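Local coordinates for protein cytochrome c, putative (Geobacter sulfurreducens, PDB 2CZS) that carries two covalently bound c-type haems and probably transfers electrons, as a diheme cytochrome c of Geobacter sulfurreducens, at the protoporphyrin IX containing Fe site. Coordinates in Å, arbitrary orientation; residue numbers count along the deposited sequence, not the author numbering.

The protoporphyrin IX containing Fe site. Residues 8-12, 14, 16-17, 20, 33, 37, 40-41, 48, 50-51, 54-55, 63-66, 68-69. With HEM (protoporphyrin IX containing Fe), chain B; HEM (protoporphyrin IX containing Fe), chain C.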
ATOM      1  N   THR A   8      -8.511  -7.698  -6.876  1.00 33.95           N
ATOM      2  CA  THR A   8      -7.531  -7.556  -5.795  1.00 31.78           C
ATOM      3  C   THR A   8      -7.993  -6.447  -4.838  1.00 30.19           C
ATOM      4  O   THR A   8      -8.636  -5.470  -5.244  1.00 30.01           O
ATOM      5  CB  THR A   8      -6.032  -7.465  -6.292  1.00 31.88           C
ATOM      6  OG1 THR A   8      -5.346  -6.321  -5.760  1.00 32.39           O
ATOM      7  CG2 THR A   8      -5.943  -7.551  -7.780  1.00 30.30           C
ATOM      8  N   LYS A   9      -7.708  -6.649  -3.563  1.00 28.01           N
ATOM      9  CA  LYS A   9      -8.324  -5.841  -2.534  1.00 26.57           C
ATOM     10  C   LYS A   9      -7.864  -4.383  -2.512  1.00 26.61           C
ATOM     11  O   LYS A   9      -6.677  -4.051  -2.760  1.00 25.65           O
ATOM     12  CB  LYS A   9      -8.181  -6.511  -1.181  1.00 27.40           C
ATOM     13  CG  LYS A   9      -8.946  -7.825  -1.094  1.00 28.92           C
ATOM     14  CD  LYS A   9      -8.618  -8.566   0.177  1.00 33.19           C
ATOM     15  CE  LYS A   9      -9.782  -9.407   0.660  1.00 34.55           C
ATOM     16  NZ  LYS A   9      -9.589  -9.732   2.102  1.00 36.16           N
ATOM     17  N   LYS A  10      -8.834  -3.505  -2.263  1.00 25.83           N
ATOM     18  CA  LYS A  10      -8.570  -2.079  -2.201  1.00 25.39           C
ATOM     19  C   LYS A  10      -8.035  -1.716  -0.833  1.00 23.74           C
ATOM     20  O   LYS A  10      -8.116  -2.498   0.112  1.00 23.88           O
ATOM     21  CB  LYS A  10      -9.838  -1.289  -2.518  1.00 26.70           C
ATOM     22  CG  LYS A  10     -10.140  -1.259  -4.007  1.00 29.51           C
ATOM     23  CD  LYS A  10     -11.527  -0.755  -4.301  1.00 33.35           C
ATOM     24  CE  LYS A  10     -11.690  -0.550  -5.795  1.00 35.76           C
ATOM     25  NZ  LYS A  10     -11.697  -1.845  -6.534  1.00 36.08           N
ATOM     26  N   VAL A  11      -7.442  -0.524  -0.737  1.00 23.08           N
ATOM     27  CA  VAL A  11      -6.950  -0.042   0.538  1.00 22.20           C
ATOM     28  C   VAL A  11      -8.121   0.224   1.487  1.00 23.58           C
ATOM     29  O   VAL A  11      -9.010   0.976   1.137  1.00 24.23           O
ATOM     30  CB  VAL A  11      -6.095   1.266   0.343  1.00 21.80           C
ATOM     31  CG1 VAL A  11      -5.563   1.780   1.676  1.00 21.74           C
ATOM     32  CG2 VAL A  11      -4.941   1.032  -0.628  1.00 20.67           C
ATOM     33  N   PRO A  12      -8.132  -0.407   2.680  1.00 24.38           N
ATOM     34  CA  PRO A  12      -9.236  -0.127   3.621  1.00 24.79           C
ATOM     35  C   PRO A  12      -9.401   1.356   3.947  1.00 24.77           C
ATOM     36  O   PRO A  12      -8.406   2.048   4.155  1.00 23.32           O
ATOM     37  CB  PRO A  12      -8.824  -0.901   4.880  1.00 25.19           C
ATOM     38  CG  PRO A  12      -8.022  -1.989   4.374  1.00 25.54           C
ATOM     39  CD  PRO A  12      -7.219  -1.419   3.232  1.00 24.80           C
ATOM     40  N   ASP A  14     -10.084   3.153   6.711  1.00 25.15           N
ATOM     41  CA  ASP A  14     -10.164   2.975   8.164  1.00 25.77           C
ATOM     42  C   ASP A  14      -9.089   3.801   8.822  1.00 25.74           C
ATOM     43  O   ASP A  14      -8.366   4.503   8.130  1.00 25.63           O
ATOM     44  CB  ASP A  14     -10.084   1.489   8.553  1.00 26.19           C
ATOM     45  CG  ASP A  14      -8.775   0.821   8.155  1.00 28.32           C
ATOM     46  OD1 ASP A  14      -8.731  -0.422   8.251  1.00 31.32           O
ATOM     47  OD2 ASP A  14      -7.808   1.517   7.794  1.00 26.43           O
ATOM     48  N   ASN A  16      -6.275   3.080  10.128  1.00 27.91           N
ATOM     49  CA  ASN A  16      -4.943   2.704   9.686  1.00 27.13           C
ATOM     50  C   ASN A  16      -4.498   3.235   8.337  1.00 26.57           C
ATOM     51  O   ASN A  16      -3.299   3.278   8.070  1.00 26.67           O
ATOM     52  CB  ASN A  16      -4.772   1.190   9.716  1.00 27.49           C
ATOM     53  CG  ASN A  16      -4.423   0.686  11.086  1.00 29.86           C
ATOM     54  OD1 ASN A  16      -3.925   1.440  11.927  1.00 33.51           O
ATOM     55  ND2 ASN A  16      -4.684  -0.579  11.322  1.00 30.95           N
ATOM     56  N   HIS A  17      -5.447   3.634   7.491  1.00 24.02           N
ATOM     57  CA  HIS A  17      -5.090   4.056   6.131  1.00 23.98           C
ATOM     58  C   HIS A  17      -5.592   5.424   5.765  1.00 23.74           C
ATOM     59  O   HIS A  17      -5.307   5.910   4.655  1.00 22.38           O
ATOM     60  CB  HIS A  17      -5.633   3.034   5.161  1.00 22.82           C
ATOM     61  CG  HIS A  17      -5.091   1.666   5.393  1.00 20.35           C
ATOM     62  ND1 HIS A  17      -5.686   0.755   6.242  1.00 23.21           N
ATOM     63  CD2 HIS A  17      -3.999   1.056   4.884  1.00 17.86           C
ATOM     64  CE1 HIS A  17      -4.993  -0.370   6.226  1.00 21.59           C
ATOM     65  NE2 HIS A  17      -3.956  -0.214   5.419  1.00 18.08           N
ATOM     66  N   PHE A  20      -3.204   8.048   4.272  1.00 22.24           N
ATOM     67  CA  PHE A  20      -2.827   7.866   2.867  1.00 21.01           C
ATOM     68  C   PHE A  20      -3.908   8.363   1.895  1.00 20.37           C
ATOM     69  O   PHE A  20      -3.601   8.972   0.893  1.00 21.13           O
ATOM     70  CB  PHE A  20      -2.432   6.426   2.598  1.00 20.59           C
ATOM     71  CG  PHE A  20      -1.455   5.898   3.589  1.00 22.86           C
ATOM     72  CD1 PHE A  20      -1.842   4.967   4.533  1.00 22.12           C
ATOM     73  CD2 PHE A  20      -0.161   6.401   3.631  1.00 22.86           C
ATOM     74  CE1 PHE A  20      -0.938   4.477   5.468  1.00 24.18           C
ATOM     75  CE2 PHE A  20       0.751   5.949   4.587  1.00 22.96           C
ATOM     76  CZ  PHE A  20       0.346   4.958   5.490  1.00 23.08           C
ATOM     77  N   LEU A  33       3.917   7.401  -1.203  1.00 22.58           N
ATOM     78  CA  LEU A  33       2.975   6.687  -0.355  1.00 21.70           C
ATOM     79  C   LEU A  33       3.317   5.220  -0.212  1.00 20.38           C
ATOM     80  O   LEU A  33       3.279   4.676   0.905  1.00 20.97           O
ATOM     81  CB  LEU A  33       1.549   6.895  -0.851  1.00 21.19           C
ATOM     82  CG  LEU A  33       1.107   8.355  -0.769  1.00 22.26           C
ATOM     83  CD1 LEU A  33      -0.248   8.529  -1.432  1.00 24.66           C
ATOM     84  CD2 LEU A  33       1.066   8.871   0.664  1.00 25.49           C
ATOM     85  N   CYS A  37       3.853   2.393   3.224  1.00 22.10           N
ATOM     86  CA  CYS A  37       3.108   1.137   3.515  1.00 20.92           C
ATOM     87  C   CYS A  37       3.932   0.045   4.232  1.00 22.23           C
ATOM     88  O   CYS A  37       3.353  -0.753   4.966  1.00 21.64           O
ATOM     89  CB  CYS A  37       2.490   0.522   2.264  1.00 20.26           C
ATOM     90  SG  CYS A  37       1.722   1.681   1.130  1.00 18.23           S
ATOM     91  N   CYS A  40       4.204  -1.120   8.094  1.00 25.59           N
ATOM     92  CA  CYS A  40       3.345  -2.157   8.647  1.00 24.98           C
ATOM     93  C   CYS A  40       3.348  -3.436   7.830  1.00 25.19           C
ATOM     94  O   CYS A  40       3.317  -4.534   8.381  1.00 24.23           O
ATOM     95  CB  CYS A  40       1.928  -1.624   8.807  1.00 26.30           C
ATOM     96  SG  CYS A  40       1.874  -0.222   9.907  1.00 27.93           S
ATOM     97  N   HIS A  41       3.371  -3.290   6.511  1.00 24.32           N
ATOM     98  CA  HIS A  41       3.288  -4.412   5.613  1.00 24.53           C
ATOM     99  C   HIS A  41       4.678  -4.894   5.241  1.00 25.65           C
ATOM    100  O   HIS A  41       5.285  -4.385   4.326  1.00 25.58           O
ATOM    101  CB  HIS A  41       2.486  -4.015   4.373  1.00 23.70           C
ATOM    102  CG  HIS A  41       1.032  -3.749   4.647  1.00 22.04           C
ATOM    103  ND1 HIS A  41       0.113  -4.766   4.769  1.00 22.87           N
ATOM    104  CD2 HIS A  41       0.336  -2.593   4.781  1.00 19.82           C
ATOM    105  CE1 HIS A  41      -1.090  -4.254   4.972  1.00 22.14           C
ATOM    106  NE2 HIS A  41      -0.982  -2.937   4.996  1.00 21.60           N
ATOM    107  N   ILE A  48       2.620  -6.967   9.348  1.00 28.39           N
ATOM    108  CA  ILE A  48       1.589  -7.724   8.653  1.00 28.89           C
ATOM    109  C   ILE A  48       2.203  -8.418   7.456  1.00 29.61           C
ATOM    110  O   ILE A  48       2.523  -7.783   6.438  1.00 27.99           O
ATOM    111  CB  ILE A  48       0.418  -6.823   8.225  1.00 29.04           C
ATOM    112  CG1 ILE A  48      -0.118  -6.075   9.442  1.00 29.21           C
ATOM    113  CG2 ILE A  48      -0.688  -7.670   7.562  1.00 29.78           C
ATOM    114  CD1 ILE A  48      -1.146  -5.062   9.130  1.00 30.61           C
ATOM    115  N   PHE A  50       2.874 -10.493   4.092  1.00 31.92           N
ATOM    116  CA  PHE A  50       2.152 -10.730   2.853  1.00 33.00           C
ATOM    117  C   PHE A  50       1.726 -12.185   2.791  1.00 34.38           C
ATOM    118  O   PHE A  50       2.352 -13.027   3.445  1.00 35.16           O
ATOM    119  CB  PHE A  50       3.061 -10.421   1.671  1.00 32.51           C
ATOM    120  CG  PHE A  50       3.490  -8.992   1.590  1.00 31.57           C
ATOM    121  CD1 PHE A  50       4.758  -8.603   2.017  1.00 29.55           C
ATOM    122  CD2 PHE A  50       2.623  -8.020   1.085  1.00 29.84           C
ATOM    123  CE1 PHE A  50       5.160  -7.277   1.928  1.00 30.99           C
ATOM    124  CE2 PHE A  50       3.017  -6.696   1.007  1.00 29.04           C
ATOM    125  CZ  PHE A  50       4.280  -6.319   1.417  1.00 26.99           C
ATOM    126  N   PRO A  51       0.676 -12.508   2.002  1.00 35.33           N
ATOM    127  CA  PRO A  51       0.332 -13.922   1.963  1.00 35.98           C
ATOM    128  C   PRO A  51       1.401 -14.691   1.203  1.00 36.44           C
ATOM    129  O   PRO A  51       2.246 -14.087   0.521  1.00 35.90           O
ATOM    130  CB  PRO A  51      -0.992 -13.959   1.183  1.00 35.69           C
ATOM    131  CG  PRO A  51      -1.434 -12.541   1.026  1.00 35.58           C
ATOM    132  CD  PRO A  51      -0.207 -11.701   1.136  1.00 35.35           C
ATOM    133  N   HIS A  54       2.402 -13.821  -2.568  1.00 34.93           N
ATOM    134  CA  HIS A  54       2.402 -12.367  -2.797  1.00 33.33           C
ATOM    135  C   HIS A  54       3.676 -11.952  -3.511  1.00 33.43           C
ATOM    136  O   HIS A  54       4.737 -12.518  -3.251  1.00 33.80           O
ATOM    137  CB  HIS A  54       2.274 -11.562  -1.505  1.00 33.16           C
ATOM    138  CG  HIS A  54       1.915 -10.126  -1.740  1.00 30.31           C
ATOM    139  ND1 HIS A  54       2.850  -9.151  -2.017  1.00 27.38           N
ATOM    140  CD2 HIS A  54       0.708  -9.522  -1.814  1.00 29.03           C
ATOM    141  CE1 HIS A  54       2.236  -7.998  -2.222  1.00 25.99           C
ATOM    142  NE2 HIS A  54       0.935  -8.197  -2.107  1.00 25.19           N
ATOM    143  N   PRO A  55       3.579 -10.979  -4.428  1.00 33.04           N
ATOM    144  CA  PRO A  55       4.797 -10.418  -4.990  1.00 33.44           C
ATOM    145  C   PRO A  55       5.808  -9.977  -3.918  1.00 34.40           C
ATOM    146  O   PRO A  55       5.429  -9.594  -2.810  1.00 34.48           O
ATOM    147  CB  PRO A  55       4.298  -9.184  -5.737  1.00 33.27           C
ATOM    148  CG  PRO A  55       2.876  -9.449  -6.049  1.00 32.31           C
ATOM    149  CD  PRO A  55       2.357 -10.372  -5.004  1.00 32.97           C
ATOM    150  N   MET A  63       8.122  -1.569  -3.694  1.00 25.28           N
ATOM    151  CA  MET A  63       7.007  -2.369  -4.231  1.00 23.26           C
ATOM    152  C   MET A  63       5.816  -1.442  -4.463  1.00 21.59           C
ATOM    153  O   MET A  63       5.445  -0.650  -3.580  1.00 21.16           O
ATOM    154  CB  MET A  63       6.626  -3.487  -3.293  1.00 23.25           C
ATOM    155  CG  MET A  63       5.903  -4.637  -3.986  1.00 25.18           C
ATOM    156  SD  MET A  63       5.139  -5.737  -2.800  1.00 32.39           S
ATOM    157  CE  MET A  63       6.581  -6.435  -1.970  1.00 32.90           C
ATOM    158  N   ARG A  64       5.220  -1.540  -5.646  1.00 20.15           N
ATOM    159  CA  ARG A  64       4.254  -0.520  -6.075  1.00 20.72           C
ATOM    160  C   ARG A  64       2.848  -0.888  -5.544  1.00 20.49           C
ATOM    161  O   ARG A  64       1.978  -1.333  -6.315  1.00 20.35           O
ATOM    162  CB  ARG A  64       4.243  -0.346  -7.609  1.00 23.07           C
ATOM    163  CG  ARG A  64       5.497   0.264  -8.221  1.00 24.56           C
ATOM    164  CD  ARG A  64       5.315   0.458  -9.727  1.00 29.58           C
ATOM    165  NE  ARG A  64       4.235   1.386 -10.054  1.00 32.34           N
ATOM    166  CZ  ARG A  64       3.615   1.453 -11.238  1.00 33.02           C
ATOM    167  NH1 ARG A  64       3.943   0.630 -12.231  1.00 35.13           N
ATOM    168  NH2 ARG A  64       2.645   2.339 -11.431  1.00 33.76           N
ATOM    169  N   CYS A  65       2.638  -0.683  -4.244  1.00 19.22           N
ATOM    170  CA  CYS A  65       1.385  -1.161  -3.630  1.00 18.41           C
ATOM    171  C   CYS A  65       0.163  -0.630  -4.362  1.00 18.40           C
ATOM    172  O   CYS A  65      -0.796  -1.379  -4.654  1.00 19.08           O
ATOM    173  CB  CYS A  65       1.281  -0.717  -2.182  1.00 19.57           C
ATOM    174  SG  CYS A  65       2.726  -1.037  -1.171  1.00 19.81           S
ATOM    175  N   LEU A  66       0.178   0.673  -4.611  1.00 18.52           N
ATOM    176  CA  LEU A  66      -0.981   1.413  -5.068  1.00 20.19           C
ATOM    177  C   LEU A  66      -1.269   1.179  -6.514  1.00 21.05           C
ATOM    178  O   LEU A  66      -2.292   1.623  -7.007  1.00 23.21           O
ATOM    179  CB  LEU A  66      -0.880   2.902  -4.726  1.00 19.35           C
ATOM    180  CG  LEU A  66      -0.954   3.151  -3.209  1.00 17.22           C
ATOM    181  CD1 LEU A  66      -0.570   4.609  -2.935  1.00 19.72           C
ATOM    182  CD2 LEU A  66      -2.358   2.812  -2.630  1.00 18.01           C
ATOM    183  N   CYS A  68      -1.443  -1.991  -7.728  1.00 21.22           N
ATOM    184  CA  CYS A  68      -2.365  -3.133  -7.679  1.00 21.45           C
ATOM    185  C   CYS A  68      -3.507  -2.962  -6.704  1.00 21.42           C
ATOM    186  O   CYS A  68      -4.589  -3.508  -6.926  1.00 21.19           O
ATOM    187  CB  CYS A  68      -1.614  -4.397  -7.339  1.00 21.40           C
ATOM    188  SG  CYS A  68      -0.271  -4.675  -8.508  1.00 21.74           S
ATOM    189  N   HIS A  69      -3.265  -2.253  -5.607  1.00 21.09           N
ATOM    190  CA  HIS A  69      -4.286  -2.054  -4.574  1.00 20.30           C
ATOM    191  C   HIS A  69      -4.760  -0.608  -4.648  1.00 21.03           C
ATOM    192  O   HIS A  69      -4.106   0.308  -4.145  1.00 21.68           O
ATOM    193  CB  HIS A  69      -3.781  -2.378  -3.155  1.00 20.44           C
ATOM    194  CG  HIS A  69      -3.277  -3.766  -2.976  1.00 19.00           C
ATOM    195  ND1 HIS A  69      -4.108  -4.873  -2.835  1.00 18.32           N
ATOM    196  CD2 HIS A  69      -2.012  -4.227  -2.904  1.00 18.16           C
ATOM    197  CE1 HIS A  69      -3.349  -5.945  -2.666  1.00 18.92           C
ATOM    198  NE2 HIS A  69      -2.079  -5.579  -2.694  1.00 17.65           N
TER
HETATM  199  CHA HEM B 500      -4.703  -4.253   5.343  1.00 21.16           C
HETATM  200  CHB HEM B 500      -2.827  -1.741   1.718  1.00 18.70           C
HETATM  201  CHC HEM B 500      -0.447   1.045   4.882  1.00 20.30           C
HETATM  202  CHD HEM B 500      -2.137  -1.630   8.514  1.00 21.26           C
HETATM  203  C1A HEM B 500      -4.400  -3.830   4.091  1.00 21.86           C
HETATM  204  C2A HEM B 500      -4.878  -4.458   2.892  1.00 22.76           C
HETATM  205  C3A HEM B 500      -4.343  -3.757   1.887  1.00 22.27           C
HETATM  206  C4A HEM B 500      -3.536  -2.687   2.439  1.00 18.93           C
HETATM  207  CMA HEM B 500      -4.526  -3.987   0.377  1.00 21.65           C
HETATM  208  CAA HEM B 500      -5.783  -5.719   2.840  1.00 25.93           C
HETATM  209  CBA HEM B 500      -7.240  -5.345   3.036  1.00 30.73           C
HETATM  210  CGA HEM B 500      -8.169  -6.522   2.861  1.00 31.46           C
HETATM  211  O1A HEM B 500      -7.793  -7.709   3.084  1.00 34.41           O
HETATM  212  O2A HEM B 500      -9.320  -6.229   2.460  1.00 34.48           O
HETATM  213  C1B HEM B 500      -2.046  -0.753   2.256  1.00 19.47           C
HETATM  214  C2B HEM B 500      -1.324   0.235   1.495  1.00 17.85           C
HETATM  215  C3B HEM B 500      -0.667   1.036   2.365  1.00 18.25           C
HETATM  216  C4B HEM B 500      -0.932   0.559   3.711  1.00 18.52           C
HETATM  217  CMB HEM B 500      -1.381   0.283  -0.054  1.00 20.26           C
HETATM  218  CAB HEM B 500       0.207   2.268   2.048  1.00 18.54           C
HETATM  219  CBB HEM B 500      -0.342   3.306   1.333  1.00 17.77           C
HETATM  220  C1C HEM B 500      -0.654   0.484   6.127  1.00 16.94           C
HETATM  221  C2C HEM B 500       0.005   0.977   7.340  1.00 20.52           C
HETATM  222  C3C HEM B 500      -0.485   0.225   8.362  1.00 21.14           C
HETATM  223  C4C HEM B 500      -1.429  -0.702   7.798  1.00 21.90           C
HETATM  224  CMC HEM B 500       1.067   2.090   7.401  1.00 21.05           C
HETATM  225  CAC HEM B 500      -0.151   0.313   9.869  1.00 23.92           C
HETATM  226  CBC HEM B 500      -0.576   1.386  10.549  1.00 25.09           C
HETATM  227  C1D HEM B 500      -3.029  -2.538   8.022  1.00 23.21           C
HETATM  228  C2D HEM B 500      -3.850  -3.469   8.779  1.00 23.17           C
HETATM  229  C3D HEM B 500      -4.623  -4.299   7.786  1.00 25.80           C
HETATM  230  C4D HEM B 500      -4.212  -3.784   6.509  1.00 21.50           C
HETATM  231  CMD HEM B 500      -3.937  -3.627  10.307  1.00 22.07           C
HETATM  232  CAD HEM B 500      -5.665  -5.404   8.098  1.00 27.44           C
HETATM  233  CBD HEM B 500      -7.073  -4.996   7.666  1.00 33.91           C
HETATM  234  CGD HEM B 500      -7.428  -3.668   8.259  1.00 36.11           C
HETATM  235  O1D HEM B 500      -7.764  -3.649   9.466  1.00 38.33           O
HETATM  236  O2D HEM B 500      -7.371  -2.638   7.540  1.00 36.26           O
HETATM  237  NA  HEM B 500      -3.580  -2.779   3.809  1.00 21.89           N
HETATM  238  NB  HEM B 500      -1.771  -0.531   3.609  1.00 19.15           N
HETATM  239  NC  HEM B 500      -1.513  -0.529   6.431  1.00 21.91           N
HETATM  240  ND  HEM B 500      -3.262  -2.776   6.687  1.00 18.61           N
HETATM  241 FE   HEM B 500      -2.524  -1.624   5.112  1.00 20.04          FE
HETATM  242  CHA HEM C 501      -2.543  -9.563  -1.312  1.00 22.75           C
HETATM  243  CHB HEM C 501      -0.798  -5.479   0.524  1.00 19.99           C
HETATM  244  CHC HEM C 501       1.944  -4.823  -3.337  1.00 20.84           C
HETATM  245  CHD HEM C 501      -1.208  -7.749  -5.629  1.00 22.02           C
HETATM  246  C1A HEM C 501      -2.254  -8.576  -0.411  1.00 20.97           C
HETATM  247  C2A HEM C 501      -2.635  -8.506   0.982  1.00 23.26           C
HETATM  248  C3A HEM C 501      -2.124  -7.374   1.482  1.00 21.76           C
HETATM  249  C4A HEM C 501      -1.428  -6.696   0.411  1.00 19.61           C
HETATM  250  CMA HEM C 501      -2.263  -6.839   2.920  1.00 21.64           C
HETATM  251  CAA HEM C 501      -3.471  -9.593   1.720  1.00 23.56           C
HETATM  252  CBA HEM C 501      -4.949  -9.403   1.402  1.00 30.36           C
HETATM  253  CGA HEM C 501      -5.825 -10.256   2.305  1.00 35.74           C
HETATM  254  O1A HEM C 501      -5.559 -10.331   3.541  1.00 38.52           O
HETATM  255  O2A HEM C 501      -6.810 -10.864   1.791  1.00 39.64           O
HETATM  256  C1B HEM C 501       0.141  -4.951  -0.300  1.00 17.35           C
HETATM  257  C2B HEM C 501       1.060  -3.870   0.023  1.00 20.62           C
HETATM  258  C3B HEM C 501       1.828  -3.716  -1.069  1.00 20.17           C
HETATM  259  C4B HEM C 501       1.439  -4.665  -2.075  1.00 20.06           C
HETATM  260  CMB HEM C 501       1.084  -3.059   1.342  1.00 19.28           C
HETATM  261  CAB HEM C 501       3.028  -2.748  -1.265  1.00 19.47           C
HETATM  262  CBB HEM C 501       4.062  -3.042  -0.405  1.00 21.05           C
HETATM  263  C1C HEM C 501       1.297  -5.499  -4.348  1.00 21.72           C
HETATM  264  C2C HEM C 501       1.581  -5.451  -5.758  1.00 20.87           C
HETATM  265  C3C HEM C 501       0.716  -6.236  -6.396  1.00 22.43           C
HETATM  266  C4C HEM C 501      -0.177  -6.840  -5.400  1.00 20.22           C
HETATM  267  CMC HEM C 501       2.700  -4.557  -6.348  1.00 18.23           C
HETATM  268  CAC HEM C 501       0.620  -6.517  -7.905  1.00 25.54           C
HETATM  269  CBC HEM C 501       1.727  -6.714  -8.642  1.00 23.22           C
HETATM  270  C1D HEM C 501      -1.845  -8.539  -4.693  1.00 20.27           C
HETATM  271  C2D HEM C 501      -2.749  -9.645  -4.985  1.00 21.05           C
HETATM  272  C3D HEM C 501      -3.158 -10.228  -3.649  1.00 23.13           C
HETATM  273  C4D HEM C 501      -2.474  -9.426  -2.668  1.00 19.83           C
HETATM  274  CMD HEM C 501      -3.226 -10.153  -6.366  1.00 25.39           C
HETATM  275  CAD HEM C 501      -4.136 -11.397  -3.404  1.00 25.21           C
HETATM  276  CBD HEM C 501      -5.540 -10.827  -3.642  1.00 33.17           C
HETATM  277  CGD HEM C 501      -5.904  -9.825  -2.573  1.00 34.74           C
HETATM  278  O1D HEM C 501      -6.057 -10.257  -1.394  1.00 38.33           O
HETATM  279  O2D HEM C 501      -6.029  -8.606  -2.897  1.00 31.89           O
HETATM  280  NA  HEM C 501      -1.515  -7.449  -0.711  1.00 20.63           N
HETATM  281  NB  HEM C 501       0.419  -5.433  -1.557  1.00 19.85           N
HETATM  282  NC  HEM C 501       0.223  -6.375  -4.179  1.00 19.17           N
HETATM  283  ND  HEM C 501      -1.715  -8.445  -3.332  1.00 21.15           N
HETATM  284 FE   HEM C 501      -0.606  -6.924  -2.471  1.00 20.48          FE
HETATM  285  O   HOH W   1     -10.425  -3.429   1.523  1.00 30.65           O
HETATM  286  O   HOH W   2      -8.643 -11.854   3.252  1.00 51.98           O
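Two nearly parallel, laterally offset c-type haems lie in a mostly loop-built chain, the haem-binding part of a longer protein. Each is fixed by a CXXCH motif: one starts on Cys37, the last residue of helix 30-37, the other on Cys65, the first of helix 65-68. Thioether bonds join Cys37 SG and Cys40 SG to the vinyl-derived CAB and CAC of HEM (chain B), and Cys65 and Cys68 to the same positions of HEM (chain C). Both irons are bis-histidine and near octahedral: motif histidines His41 and His69 are the proximal ligands, with His17 and His54 opposite, at trans angles of 173° and 175°.

For His17, His54 and His69, second-shell acceptors help to set the ring rotation. His17 ND1 donates in its ring plane to the syn lone pair of Asp14 OD2 (169° at H). Asp14 OD1 lies 2.7 Å from propionate O2D of HEM (chain B), so one carboxylate is likely to carry a proton, which would limit any imidazolate character lent to His17. His54, its CG anti to the backbone N, donates from ND1 to Pro55 O at 2.7 Å; its ring is sandwiched between Phe50 CD2, over its centre, and Pro55 CD. Phe50 also meets pyrrole B of HEM (chain C) perpendicularly, edge-to-face. His69 ND1 donates to Lys9 O at 2.7 Å, while methyl CMA of HEM (chain B) sits over one face of the same ring.

Lys9 ties the haems together. Its backbone N donates a nearly straight hydrogen bond to propionate O2D of HEM (chain C) at 2.7 Å, and its extended side chain runs between propionates, so that NZ salt-bridges O1A of HEM (chain B) at 2.9 Å and O2A of HEM (chain C) at 3.0 Å. Water 2 also joins NZ to that O2A. An alanine here would lose the ammonium group shared by both haems and would probably leave the propionate charges less well compensated.

Between the haems, Cys65 CB packs on methyl CMB of HEM (chain B) at 3.6 Å. Bis-histidine ligation is typical of low-spin iron, and with FE of HEM (chain B) 9.4 Å from FE of HEM (chain C), electron transfer between the haems is likely.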